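Rubisco operon transcriptional regulator (Synechocystis sp., PDB 5Y2W) is a LysR-type transcriptional repressor whose regulatory domain binds 2-phosphoglycolate, probably to coordinate carbon and nitrogen metabolism. Local coordinates at residues Gln10-Leu15 against Glu40-Val45; Leu84-Arg89 against Leu176-Phe181; Glu108-Arg113 against Val132-Arg137. All coordinates share one frame; numbering follows the deposited sequence.

From the N terminus, interaction 1 comes first: strand 11-18 lies beside strand 39-46, closing a loop that contains helix 24-35. Only later in the chain does interaction 2 open, at Leu84-Arg89, and it closes some 87 residues on at Leu176-Phe181, joining strand 81-89 to the loop after strand 173-176. Interaction 3 falls entirely within that span, joining the chain before helix 118-129 to the chain after it. Interaction 1 lies on the opposite side of the chain's centre from the other two, whose own centres are about 13 Å apart. Interactions 1 and 3 both touch the second subunit.

Interaction 1: Gln10-Leu15 against Glu40-Val45; sequences QGRLRL and EVSLKV
The guanidinium of Arg12 receives the carboxylate of Glu40 at its edge, with Glu40 OE1 near the guanidinium plane and 3.5 Å from Arg12 NE, a long salt bridge. The two flat groups are turned 27° against each other, and Ser42 CB approaches Arg12 NH2 obliquely at 3.5 Å. The Arg14 guanidinium, in turn, carries Arg12 CG over the centre of one face. Arg12 reaches across because its CG is anti to the backbone N (chi1 -177°) and the chain then bends at chi2 and chi3, bringing CD and NE across the Glu40 side chain. Ser42 OG has a weak hydrogen bond to Glu139 of the second subunit.

The other face of the sheet is apolar. Leu15 touches both neighbours on this face: its CD1 meets Val41 CG1 at 3.9 Å, and its CB meets Leu43 CD1 at 3.8 Å. Phe204 of helix 199-211 packs on Leu13 and Leu15, and Leu29 of helix 24-35 packs on Leu15 and Val41.

Between the faces runs an uninterrupted parallel ladder. Glu40 N donates to Gly11 O at 2.8 Å, Leu13 N donates to Glu40 O while Leu13 O accepts from Ser42 N, and Leu15 repeats the pattern with Ser42 O and Lys44 N. At Gly11 the backbone angles would press a beta carbon against the preceding carbonyl oxygen, which suits glycine. The strand directions differ by 19°, a gentle twist. Joined through helix 24-35, the two strands form a classic beta-alpha-beta crossover of the periplasmic-binding-protein-like fold, and Val41, Ser42 and Leu43 extend its sheet into the second subunit.

Interaction 2: Leu84-Arg89 against Leu176-Phe181; sequences LVVIAR and LDIDEF
Val86 and Leu176 meet through one direct backbone bond, Leu176 N to Val86 O at 2.8 Å, before the chain beyond Leu176 folds back in a type II beta turn from Ile178 to Phe181. Beside that bond a water joins the same two residues, accepting from Val86 N at 2.9 Å and donating to Leu176 O.

The side chain of Val86 is the centre of the contact. Its CG2 is anti to the carbonyl carbon and points onto the Phe181 ring, 3.4 Å from the centroid and only 6° off the ring normal, a CH-pi contact over the face. The same methyl touches Ile178 CG1 at 3.8 Å, while the other branch, CG1, lies against Leu176 CB at 3.9 Å. Two residues along the strand, Ala88 CB packs on Leu176 CD1, 3.7 Å away. The Phe181 ring is met differently at its rim: Leu84 O lies near its plane, 3.4 Å from Phe181 CD2, and Ile178 O is a second carbonyl at the edge. Val158 of strand 157-160 and Leu126 of helix 118-129 also pack on this ring. An alanine in place of Phe181 would probably open a gap beside Val86 CG2 and leave that methyl without its aromatic face.

Chemically, the contact sets a methyl over one face of the ring and carbonyl oxygens at its edge. Between these two segments a single direct backbone bond is supplemented by one water and by apolar contacts, which probably carry much of the packing.

Interaction 3: Glu108-Arg113 against Val132-Arg137; sequences EAFIMR and VDVRVR. With PGA (2-phosphoglycolic acid), chain B.
Phe110 and Val134 form the inner layer: Phe110 CB touches Val134 CB at 3.6 Å, and Val134 CG2 approaches the Phe110 ring obliquely. Beside them Met112 crosses Val136 at about a right angle, with Met112 CG 3.8 Å from Val136 CG1. In Met112, chi2 (-82°) turns SD, and an extended chi3 (179°) carries CE to within 4.3 Å of Val134 CG2.

Two backbone bonds join the segments beside these side chains. Arg135 N donates to Glu108 O at 2.8 Å, and Phe110 N donates to Arg135 O at 2.9 Å. Further along, a water bridges Phe110 O and Arg137 N. Outside this shell, Phe127 of helix 118-129 stacks edge-to-face with Phe110, Glu108 OE1 bonds to His92, and Arg137 NH2 reaches Ile39 O of the second subunit.

At the far end of segment 108-113, Arg113 has its partner in the ligand. Its NH1 donates to O2P of 2-phosphoglycolic acid at 2.9 Å, in the plane of the guanidinium, and NH2 adds a weak bond to the same oxygen, while Asn143 also takes NH2. The ligand is also hydrogen-bonded by Thr19, Thr20, Ser117, Asn82, Thr119 and Arg185. Such an arginine, bonded to a phosphate oxygen, belongs to the ligand pocket, probably the effector site, of a LysR-type substrate-binding domain.

Interaction 1: Gln10-Leu15 against Glu40-Val45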
loop_
_atom_site.group_PDB
_atom_site.type_symbol
_atom_site.label_atom_id
_atom_site.label_comp_id
_atom_site.label_asym_id
_atom_site.label_seq_id
_atom_site.Cartn_x
_atom_site.Cartn_y
_atom_site.Cartn_z
ATOM N N GLN A 10 -24.610 -4.056 -16.985
ATOM C CA GLN A 10 -23.880 -4.883 -15.983
ATOM C C GLN A 10 -22.474 -5.250 -16.528
ATOM O O GLN A 10 -22.149 -4.873 -17.665
ATOM C CB GLN A 10 -24.670 -6.147 -15.640
ATOM C CG GLN A 10 -25.964 -5.888 -14.886
ATOM C CD GLN A 10 -26.753 -7.154 -14.629
ATOM O OE1 GLN A 10 -26.618 -8.137 -15.359
ATOM N NE2 GLN A 10 -27.580 -7.137 -13.588
ATOM N N GLY A 11 -21.644 -5.907 -15.694
ATOM C CA GLY A 11 -20.314 -6.447 -16.075
ATOM C C GLY A 11 -19.198 -6.193 -15.053
ATOM O O GLY A 11 -19.227 -5.202 -14.348
ATOM N N ARG A 12 -18.210 -7.085 -14.993
ATOM C CA ARG A 12 -17.025 -6.902 -14.148
ATOM C C ARG A 12 -15.782 -6.420 -14.931
ATOM O O ARG A 12 -15.432 -7.015 -15.936
ATOM C CB ARG A 12 -16.669 -8.212 -13.461
ATOM C CG ARG A 12 -15.493 -8.081 -12.497
ATOM C CD ARG A 12 -15.835 -7.282 -11.231
ATOM N NE ARG A 12 -16.523 -8.110 -10.242
ATOM C CZ ARG A 12 -15.942 -9.058 -9.506
ATOM N NH1 ARG A 12 -16.669 -9.767 -8.654
ATOM N NH2 ARG A 12 -14.637 -9.306 -9.611
ATOM N N LEU A 13 -15.139 -5.349 -14.465
ATOM C CA LEU A 13 -13.831 -4.890 -14.985
ATOM C C LEU A 13 -12.736 -5.238 -13.981
ATOM O O LEU A 13 -12.859 -4.883 -12.815
ATOM C CB LEU A 13 -13.855 -3.384 -15.167
ATOM C CG LEU A 13 -12.509 -2.734 -15.519
ATOM C CD1 LEU A 13 -11.961 -3.185 -16.881
ATOM C CD2 LEU A 13 -12.718 -1.232 -15.461
ATOM N N ARG A 14 -11.700 -5.952 -14.421
ATOM C CA ARG A 14 -10.573 -6.368 -13.574
ATOM C C ARG A 14 -9.315 -5.572 -13.960
ATOM O O ARG A 14 -8.749 -5.767 -15.046
ATOM C CB ARG A 14 -10.244 -7.847 -13.739
ATOM C CG ARG A 14 -11.175 -8.776 -12.993
ATOM C CD ARG A 14 -10.976 -10.210 -13.437
ATOM N NE ARG A 14 -12.264 -10.894 -13.496
ATOM C CZ ARG A 14 -13.210 -10.676 -14.420
ATOM N NH1 ARG A 14 -14.356 -11.355 -14.348
ATOM N NH2 ARG A 14 -13.032 -9.782 -15.408
ATOM N N LEU A 15 -8.893 -4.698 -13.049
ATOM C CA LEU A 15 -7.695 -3.882 -13.231
ATOM C C LEU A 15 -6.607 -4.342 -12.301
ATOM O O LEU A 15 -6.826 -4.495 -11.059
ATOM C CB LEU A 15 -7.994 -2.416 -12.916
ATOM C CG LEU A 15 -9.187 -1.848 -13.670
ATOM C CD1 LEU A 15 -9.600 -0.520 -13.076
ATOM C CD2 LEU A 15 -8.868 -1.715 -15.151
ATOM N N GLU A 40 -19.203 -3.465 -12.126
ATOM C CA GLU A 40 -18.400 -3.813 -10.982
ATOM C C GLU A 40 -16.907 -3.761 -11.370
ATOM O O GLU A 40 -16.527 -4.109 -12.501
ATOM C CB GLU A 40 -18.819 -5.197 -10.474
ATOM C CG GLU A 40 -20.301 -5.257 -10.136
ATOM C CD GLU A 40 -20.689 -6.544 -9.467
ATOM O OE1 GLU A 40 -19.921 -7.513 -9.531
ATOM O OE2 GLU A 40 -21.769 -6.595 -8.866
ATOM N N VAL A 41 -16.071 -3.289 -10.441
ATOM C CA VAL A 41 -14.651 -3.151 -10.694
ATOM C C VAL A 41 -13.920 -3.801 -9.565
ATOM O O VAL A 41 -14.216 -3.510 -8.395
ATOM C CB VAL A 41 -14.207 -1.696 -10.775
ATOM C CG1 VAL A 41 -12.708 -1.628 -11.069
ATOM C CG2 VAL A 41 -15.008 -0.941 -11.816
ATOM N N SER A 42 -12.992 -4.689 -9.928
ATOM C CA SER A 42 -12.112 -5.323 -8.993
ATOM C C SER A 42 -10.692 -4.828 -9.294
ATOM O O SER A 42 -10.189 -4.968 -10.408
ATOM C CB SER A 42 -12.203 -6.825 -9.136
ATOM O OG SER A 42 -11.443 -7.418 -8.126
ATOM N N LEU A 43 -10.031 -4.242 -8.308
ATOM C CA LEU A 43 -8.698 -3.666 -8.521
ATOM C C LEU A 43 -7.645 -4.353 -7.682
ATOM O O LEU A 43 -7.748 -4.443 -6.454
ATOM C CB LEU A 43 -8.715 -2.191 -8.151
ATOM C CG LEU A 43 -7.356 -1.468 -8.141
ATOM C CD1 LEU A 43 -7.010 -0.999 -9.553
ATOM C CD2 LEU A 43 -7.371 -0.278 -7.167
ATOM N N LYS A 44 -6.590 -4.743 -8.346
ATOM C CA LYS A 44 -5.493 -5.366 -7.673
ATOM C C LYS A 44 -4.331 -4.374 -7.725
ATOM O O LYS A 44 -4.143 -3.648 -8.703
ATOM C CB LYS A 44 -5.147 -6.685 -8.346
ATOM C CG LYS A 44 -4.125 -7.551 -7.638
ATOM C CD LYS A 44 -4.768 -8.321 -6.482
ATOM C CE LYS A 44 -3.706 -9.028 -5.633
ATOM N NZ LYS A 44 -4.261 -9.715 -4.425
ATOM N N VAL A 45 -3.558 -4.317 -6.651
ATOM C CA VAL A 45 -2.448 -3.391 -6.625
ATOM C C VAL A 45 -1.191 -4.154 -6.377
ATOM O O VAL A 45 -1.054 -4.830 -5.339
ATOM C CB VAL A 45 -2.642 -2.333 -5.553
ATOM C CG1 VAL A 45 -1.368 -1.454 -5.419
ATOM C CG2 VAL A 45 -3.906 -1.534 -5.857
#

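Interaction 2: Leu84-Arg89 against Leu176-Phe181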
loop_
_atom_site.group_PDB
_atom_site.type_symbol
_atom_site.label_atom_id
_atom_site.label_comp_id
_atom_site.label_asym_id
_atom_site.label_seq_id
_atom_site.Cartn_x
_atom_site.Cartn_y
_atom_site.Cartn_z
ATOM N N LEU A 84 9.840 9.784 -11.204
ATOM C CA LEU A 84 10.416 9.311 -9.948
ATOM C C LEU A 84 11.399 10.348 -9.387
ATOM O O LEU A 84 12.294 10.831 -10.092
ATOM C CB LEU A 84 11.180 8.037 -10.196
ATOM C CG LEU A 84 10.460 6.883 -10.882
ATOM C CD1 LEU A 84 11.333 5.631 -10.786
ATOM C CD2 LEU A 84 9.090 6.570 -10.319
ATOM N N VAL A 85 11.235 10.720 -8.139
ATOM C CA VAL A 85 12.052 11.795 -7.600
ATOM C C VAL A 85 12.733 11.373 -6.307
ATOM O O VAL A 85 12.284 10.442 -5.626
ATOM C CB VAL A 85 11.202 13.073 -7.349
ATOM C CG1 VAL A 85 10.713 13.694 -8.648
ATOM C CG2 VAL A 85 10.008 12.787 -6.428
ATOM N N VAL A 86 13.782 12.129 -5.960
ATOM C CA VAL A 86 14.468 11.970 -4.692
ATOM C C VAL A 86 13.727 12.670 -3.544
ATOM O O VAL A 86 13.498 13.869 -3.564
ATOM C CB VAL A 86 15.939 12.441 -4.776
ATOM C CG1 VAL A 86 16.633 12.258 -3.444
ATOM C CG2 VAL A 86 16.694 11.641 -5.842
ATOM N N ILE A 87 13.389 11.891 -2.523
ATOM C CA ILE A 87 12.683 12.394 -1.397
ATOM C C ILE A 87 13.537 12.279 -0.167
ATOM O O ILE A 87 14.191 11.256 0.067
ATOM C CB ILE A 87 11.391 11.615 -1.192
ATOM C CG1 ILE A 87 10.503 11.788 -2.445
ATOM C CG2 ILE A 87 10.659 12.134 0.061
ATOM C CD1 ILE A 87 9.436 10.744 -2.557
ATOM N N ALA A 88 13.516 13.339 0.619
ATOM C CA ALA A 88 14.203 13.342 1.892
ATOM C C ALA A 88 13.334 14.014 2.943
ATOM O O ALA A 88 12.211 14.472 2.670
ATOM C CB ALA A 88 15.533 14.065 1.777
ATOM N N ARG A 89 13.846 14.054 4.162
ATOM C CA ARG A 89 13.172 14.843 5.136
ATOM C C ARG A 89 13.670 16.243 5.014
ATOM O O ARG A 89 14.789 16.470 4.569
ATOM C CB ARG A 89 13.377 14.282 6.515
ATOM C CG ARG A 89 12.388 14.899 7.509
ATOM C CD ARG A 89 12.381 14.108 8.778
ATOM N NE ARG A 89 13.601 14.409 9.549
ATOM C CZ ARG A 89 13.878 13.844 10.718
ATOM N NH1 ARG A 89 13.022 12.972 11.224
ATOM N NH2 ARG A 89 15.012 14.129 11.373
ATOM N N LEU A 176 14.478 16.507 -3.154
ATOM C CA LEU A 176 15.807 17.023 -3.401
ATOM C C LEU A 176 16.045 17.172 -4.921
ATOM O O LEU A 176 15.832 16.222 -5.722
ATOM C CB LEU A 176 16.840 16.104 -2.803
ATOM C CG LEU A 176 16.772 15.888 -1.274
ATOM C CD1 LEU A 176 17.932 14.993 -0.876
ATOM C CD2 LEU A 176 16.830 17.207 -0.517
ATOM N N ASP A 177 16.512 18.355 -5.308
ATOM C CA ASP A 177 16.719 18.717 -6.747
ATOM C C ASP A 177 18.037 18.193 -7.242
ATOM O O ASP A 177 18.969 18.953 -7.470
ATOM C CB ASP A 177 16.660 20.256 -6.930
ATOM C CG ASP A 177 16.805 20.688 -8.409
ATOM O OD1 ASP A 177 16.409 19.928 -9.337
ATOM O OD2 ASP A 177 17.334 21.792 -8.650
ATOM N N ILE A 178 18.109 16.883 -7.351
ATOM C CA ILE A 178 19.284 16.179 -7.712
ATOM C C ILE A 178 19.313 16.061 -9.220
ATOM O O ILE A 178 18.270 15.811 -9.806
ATOM C CB ILE A 178 19.265 14.734 -7.193
ATOM C CG1 ILE A 178 18.935 14.653 -5.708
ATOM C CG2 ILE A 178 20.581 14.046 -7.529
ATOM C CD1 ILE A 178 19.878 15.376 -4.769
ATOM N N ASP A 179 20.504 16.213 -9.823
ATOM C CA ASP A 179 20.700 16.021 -11.255
ATOM C C ASP A 179 20.313 14.599 -11.625
ATOM O O ASP A 179 20.487 13.668 -10.824
ATOM C CB ASP A 179 22.167 16.166 -11.657
ATOM C CG ASP A 179 22.683 17.620 -11.616
ATOM O OD1 ASP A 179 21.879 18.570 -11.569
ATOM O OD2 ASP A 179 23.924 17.774 -11.660
ATOM N N GLU A 180 19.871 14.455 -12.868
ATOM C CA GLU A 180 19.383 13.225 -13.455
ATOM C C GLU A 180 18.006 12.901 -12.940
ATOM O O GLU A 180 17.440 11.899 -13.328
ATOM C CB GLU A 180 20.338 12.050 -13.225
ATOM C CG GLU A 180 21.789 12.344 -13.587
ATOM C CD GLU A 180 22.000 12.832 -15.032
ATOM O OE1 GLU A 180 23.054 13.446 -15.287
ATOM O OE2 GLU A 180 21.130 12.610 -15.908
ATOM N N PHE A 181 17.455 13.746 -12.070
ATOM C CA PHE A 181 16.110 13.545 -11.621
ATOM C C PHE A 181 15.259 14.640 -12.184
ATOM O O PHE A 181 15.757 15.708 -12.392
ATOM C CB PHE A 181 16.057 13.502 -10.087
ATOM C CG PHE A 181 16.539 12.191 -9.550
ATOM C CD1 PHE A 181 17.899 11.969 -9.329
ATOM C CD2 PHE A 181 15.637 11.163 -9.341
ATOM C CE1 PHE A 181 18.341 10.773 -8.859
ATOM C CE2 PHE A 181 16.077 9.941 -8.894
ATOM C CZ PHE A 181 17.432 9.729 -8.671
HETATM O O HOH W 1 14.614 14.526 -7.267
#

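Interaction 3: Glu108-Arg113 against Val132-Arg137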
loop_
_atom_site.group_PDB
_atom_site.type_symbol
_atom_site.label_atom_id
_atom_site.label_comp_id
_atom_site.label_asym_id
_atom_site.label_seq_id
_atom_site.Cartn_x
_atom_site.Cartn_y
_atom_site.Cartn_z
ATOM N N GLU A 108 25.020 8.196 0.933
ATOM C CA GLU A 108 23.798 8.566 1.630
ATOM C C GLU A 108 23.020 7.365 2.060
ATOM O O GLU A 108 23.004 6.345 1.366
ATOM C CB GLU A 108 22.873 9.365 0.734
ATOM C CG GLU A 108 23.300 10.797 0.534
ATOM C CD GLU A 108 22.959 11.721 1.709
ATOM O OE1 GLU A 108 21.914 11.502 2.410
ATOM O OE2 GLU A 108 23.768 12.667 1.930
ATOM N N ALA A 109 22.384 7.477 3.238
ATOM C CA ALA A 109 21.528 6.418 3.753
ATOM C C ALA A 109 20.308 6.446 2.844
ATOM O O ALA A 109 19.670 7.507 2.652
ATOM C CB ALA A 109 21.113 6.656 5.204
ATOM N N PHE A 110 20.008 5.289 2.276
ATOM C CA PHE A 110 19.037 5.179 1.184
ATOM C C PHE A 110 18.146 3.946 1.375
ATOM O O PHE A 110 18.634 2.810 1.443
ATOM C CB PHE A 110 19.767 5.078 -0.133
ATOM C CG PHE A 110 18.885 5.268 -1.327
ATOM C CD1 PHE A 110 18.100 4.228 -1.790
ATOM C CD2 PHE A 110 18.845 6.478 -1.976
ATOM C CE1 PHE A 110 17.262 4.406 -2.884
ATOM C CE2 PHE A 110 18.026 6.679 -3.063
ATOM C CZ PHE A 110 17.232 5.626 -3.526
ATOM N N ILE A 111 16.841 4.174 1.417
ATOM C CA ILE A 111 15.912 3.108 1.664
ATOM C C ILE A 111 15.461 2.570 0.356
ATOM O O ILE A 111 15.010 3.338 -0.501
ATOM C CB ILE A 111 14.699 3.634 2.445
ATOM C CG1 ILE A 111 15.157 4.311 3.758
ATOM C CG2 ILE A 111 13.720 2.494 2.718
ATOM C CD1 ILE A 111 14.317 5.494 4.177
ATOM N N MET A 112 15.500 1.269 0.193
ATOM C CA MET A 112 15.087 0.684 -1.079
ATOM C C MET A 112 13.719 0.002 -0.965
ATOM O O MET A 112 13.313 -0.435 0.093
ATOM C CB MET A 112 16.083 -0.379 -1.499
ATOM C CG MET A 112 17.396 0.124 -2.054
ATOM S SD MET A 112 17.347 0.584 -3.808
ATOM C CE MET A 112 19.007 1.157 -4.194
ATOM N N ARG A 113 12.995 -0.054 -2.067
ATOM C CA ARG A 113 11.814 -0.881 -2.214
ATOM C C ARG A 113 12.245 -2.362 -2.270
ATOM O O ARG A 113 13.441 -2.662 -2.441
ATOM C CB ARG A 113 11.105 -0.513 -3.545
ATOM C CG ARG A 113 10.300 0.776 -3.516
ATOM C CD ARG A 113 8.963 0.621 -2.838
ATOM N NE ARG A 113 8.226 -0.455 -3.494
ATOM C CZ ARG A 113 7.500 -0.341 -4.607
ATOM N NH1 ARG A 113 6.994 -1.458 -5.159
ATOM N NH2 ARG A 113 7.291 0.862 -5.164
ATOM N N VAL A 132 27.233 5.623 -8.613
ATOM C CA VAL A 132 26.754 6.154 -7.334
ATOM C C VAL A 132 26.589 4.951 -6.445
ATOM O O VAL A 132 25.986 3.975 -6.863
ATOM C CB VAL A 132 25.400 6.871 -7.504
ATOM C CG1 VAL A 132 24.641 6.990 -6.183
ATOM C CG2 VAL A 132 25.617 8.221 -8.148
ATOM N N ASP A 133 27.106 5.020 -5.233
ATOM C CA ASP A 133 26.927 3.928 -4.259
ATOM C C ASP A 133 26.232 4.533 -3.073
ATOM O O ASP A 133 26.755 5.491 -2.499
ATOM C CB ASP A 133 28.275 3.339 -3.776
ATOM C CG ASP A 133 29.089 2.699 -4.898
ATOM O OD1 ASP A 133 28.537 1.973 -5.769
ATOM O OD2 ASP A 133 30.319 2.916 -4.901
ATOM N N VAL A 134 25.087 3.966 -2.691
ATOM C CA VAL A 134 24.338 4.467 -1.544
ATOM C C VAL A 134 24.399 3.434 -0.473
ATOM O O VAL A 134 24.592 2.282 -0.758
ATOM C CB VAL A 134 22.857 4.755 -1.853
ATOM C CG1 VAL A 134 22.748 6.053 -2.574
ATOM C CG2 VAL A 134 22.229 3.601 -2.662
ATOM N N ARG A 135 24.201 3.863 0.760
ATOM C CA ARG A 135 24.243 2.955 1.893
ATOM C C ARG A 135 22.835 2.433 2.178
ATOM O O ARG A 135 21.957 3.149 2.602
ATOM C CB ARG A 135 24.811 3.694 3.100
ATOM C CG ARG A 135 25.078 2.780 4.272
ATOM C CD ARG A 135 25.991 3.397 5.332
ATOM N NE ARG A 135 26.305 2.453 6.429
ATOM C CZ ARG A 135 25.541 2.235 7.505
ATOM N NH1 ARG A 135 24.398 2.885 7.673
ATOM N NH2 ARG A 135 25.919 1.362 8.430
ATOM N N VAL A 136 22.598 1.189 1.877
ATOM C CA VAL A 136 21.277 0.614 2.061
ATOM C C VAL A 136 21.252 -0.330 3.258
ATOM O O VAL A 136 22.001 -1.256 3.317
ATOM C CB VAL A 136 20.880 -0.184 0.819
ATOM C CG1 VAL A 136 19.477 -0.750 0.967
ATOM C CG2 VAL A 136 20.980 0.701 -0.413
ATOM N N ARG A 137 20.361 -0.097 4.203
ATOM C CA ARG A 137 20.090 -1.095 5.235
ATOM C C ARG A 137 18.595 -1.470 5.404
ATOM O O ARG A 137 18.265 -2.425 6.103
ATOM C CB ARG A 137 20.737 -0.625 6.542
ATOM C CG ARG A 137 22.262 -0.748 6.472
ATOM C CD ARG A 137 22.870 -0.787 7.850
ATOM N NE ARG A 137 22.560 0.462 8.563
ATOM C CZ ARG A 137 21.850 0.582 9.696
ATOM N NH1 ARG A 137 21.676 1.805 10.205
ATOM N NH2 ARG A 137 21.302 -0.471 10.327
HETATM P P PGA B . 6.731 -0.613 -8.507
HETATM O O1P PGA B . 6.205 0.376 -9.672
HETATM O O2P PGA B . 5.583 -0.791 -7.569
HETATM O O3P PGA B . 7.954 0.116 -7.924
HETATM O O4P PGA B . 6.922 -1.910 -9.199
HETATM C C2 PGA B . 5.622 1.651 -9.511
HETATM C C1 PGA B . 6.145 2.668 -10.517
HETATM O O1 PGA B . 5.703 3.859 -10.480
HETATM O O2 PGA B . 6.993 2.278 -11.347
HETATM O O HOH W 2 18.543 1.999 4.112
#